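Long-range contact in ABC transporter substrate-binding protein-branched chain amino acid transport (Streptococcus pneumoniae, PDB 4GNR), which binds isoleucine and probably delivers branched-chain amino acids to an ABC transporter for uptake: residues A31-D36 and D269-K274. Sequence-based numbering, arbitrary orientation. Where two conformers were deposited one is given.
Sequences AQLAVD and DAYRAK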
# COMPACT_ATOMS: atom_id res chain seq x y z
N ALA A 31 -7.66 3.86 -9.72
CA ALA A 31 -8.35 5.14 -9.59
C ALA A 31 -9.01 5.55 -10.91
O ALA A 31 -10.15 6.02 -10.93
CB ALA A 31 -7.36 6.20 -9.10
N GLN A 32 -8.28 5.40 -12.01
CA GLN A 32 -8.83 5.80 -13.31
C GLN A 32 -10.03 4.92 -13.69
O GLN A 32 -10.99 5.41 -14.30
CB GLN A 32 -7.76 5.76 -14.40
CG GLN A 32 -8.26 6.37 -15.71
CD GLN A 32 -8.52 7.87 -15.62
OE1 GLN A 32 -7.63 8.63 -15.25
NE2 GLN A 32 -9.72 8.30 -16.01
N LEU A 33 -9.97 3.62 -13.34
CA LEU A 33 -11.11 2.73 -13.61
C LEU A 33 -12.35 3.26 -12.88
O LEU A 33 -13.44 3.32 -13.45
CB LEU A 33 -10.78 1.31 -13.18
CG LEU A 33 -11.88 0.27 -13.38
CD1 LEU A 33 -12.24 0.13 -14.85
CD2 LEU A 33 -11.47 -1.05 -12.74
N ALA A 34 -12.20 3.61 -11.61
CA ALA A 34 -13.32 4.15 -10.84
C ALA A 34 -13.86 5.43 -11.50
O ALA A 34 -15.07 5.59 -11.64
CB ALA A 34 -12.91 4.40 -9.40
N VAL A 35 -12.96 6.36 -11.86
CA VAL A 35 -13.40 7.60 -12.50
C VAL A 35 -14.19 7.30 -13.78
O VAL A 35 -15.25 7.87 -14.03
CB VAL A 35 -12.22 8.53 -12.80
CG1 VAL A 35 -12.67 9.66 -13.70
CG2 VAL A 35 -11.63 9.05 -11.50
N ASP A 36 -13.64 6.43 -14.61
CA ASP A 36 -14.31 6.09 -15.88
C ASP A 36 -15.71 5.57 -15.66
O ASP A 36 -16.65 5.93 -16.38
CB ASP A 36 -13.46 5.11 -16.68
CG ASP A 36 -12.16 5.73 -17.22
OD1 ASP A 36 -11.98 6.96 -17.22
OD2 ASP A 36 -11.36 4.92 -17.71
N ASP A 269 -13.27 -8.58 -12.01
CA ASP A 269 -13.78 -8.73 -13.38
C ASP A 269 -13.59 -7.45 -14.21
O ASP A 269 -13.07 -7.48 -15.34
CB ASP A 269 -15.27 -9.12 -13.40
CG ASP A 269 -15.55 -10.53 -12.87
OD1 ASP A 269 -14.58 -11.31 -12.66
OD2 ASP A 269 -16.73 -10.83 -12.65
N ALA A 270 -13.96 -6.31 -13.61
CA ALA A 270 -13.90 -5.03 -14.34
C ALA A 270 -12.45 -4.64 -14.66
O ALA A 270 -12.18 -4.13 -15.75
CB ALA A 270 -14.57 -3.92 -13.56
N TYR A 271 -11.55 -4.87 -13.73
CA TYR A 271 -10.14 -4.52 -13.92
C TYR A 271 -9.54 -5.42 -15.01
O TYR A 271 -8.81 -4.95 -15.89
CB TYR A 271 -9.41 -4.63 -12.58
CG TYR A 271 -7.99 -4.08 -12.59
CD1 TYR A 271 -7.72 -2.82 -12.05
CD2 TYR A 271 -6.93 -4.81 -13.12
CE1 TYR A 271 -6.43 -2.32 -12.03
CE2 TYR A 271 -5.64 -4.31 -13.08
CZ TYR A 271 -5.40 -3.06 -12.53
OH TYR A 271 -4.13 -2.53 -12.47
N ARG A 272 -9.83 -6.72 -14.95
CA ARG A 272 -9.36 -7.63 -15.98
C ARG A 272 -9.92 -7.21 -17.36
O ARG A 272 -9.17 -7.26 -18.36
CB ARG A 272 -9.80 -9.06 -15.66
CG ARG A 272 -9.03 -9.72 -14.54
CD ARG A 272 -9.65 -11.05 -14.15
NE ARG A 272 -8.75 -11.81 -13.27
CZ ARG A 272 -9.06 -12.98 -12.69
NH1 ARG A 272 -10.28 -13.47 -12.79
NH2 ARG A 272 -8.15 -13.59 -11.95
N ALA A 273 -11.19 -6.84 -17.43
CA ALA A 273 -11.77 -6.46 -18.73
C ALA A 273 -11.13 -5.18 -19.27
O ALA A 273 -10.84 -5.05 -20.48
CB ALA A 273 -13.27 -6.31 -18.64
N LYS A 274 -10.90 -4.22 -18.38
CA LYS A 274 -10.35 -2.95 -18.81
C LYS A 274 -8.89 -3.01 -19.21
O LYS A 274 -8.49 -2.44 -20.23
CB LYS A 274 -10.43 -1.93 -17.66
CG LYS A 274 -10.10 -0.49 -17.97
CD LYS A 274 -11.29 0.22 -18.58
CE LYS A 274 -11.10 1.74 -18.55
NZ LYS A 274 -12.34 2.51 -18.93
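Lys274 and Asp36 form the salt bridge of this contact, with Lys274 NZ donating to Asp36 OD2 at 2.9 Å. The ammonium meets OD2 on its anti side, 28° out of the carboxylate plane. The two side chains cross at about a right angle. The other carboxylate oxygen is used within the same helix: Gln32 NE2 donates to Asp36 OD1 at 2.9 Å, from above the carboxylate plane but almost within the amide plane of Gln32. Each oxygen thus has its own donor, and this should help to hold the turn of the carboxylate.

Next to the salt bridge, Leu33 covers the apolar part of Lys274. The two side chains run past each other in opposite directions. Leu33 CD1 rests along the methylenes of the lysine, 3.8 Å from Lys274 CG. CG of Lys274 is anti to the backbone N (chi1 -172°), and a bend at chi2 leads the chain over the leucine to the acid.

The second methyl of Leu33 packs on the helix backbone. Its CD2 lies 3.9 Å from Tyr271 CA. Ala270 adds its methyl, with CB 4.3 Å from Leu33 CD2. Phe267 and Tyr275 of helix 262-275 also touch Leu33, and Tyr271 packs on Ala283 of helix 281-297.

The helix segments cross nearly perpendicularly, at 97°. Their axes are 11.0 Å apart. Helix 21-40 packs on strands 7-14 and 48-55 of the five-stranded parallel sheet. The contact joins two helices of the lobe built on that sheet, and helix 281-297 packs against both. The isoleucine lies about 13 Å from the Tyr271 side chain. Apolar burial of Leu33 probably carries most of the association, while the more exposed salt bridge probably adds mainly direction.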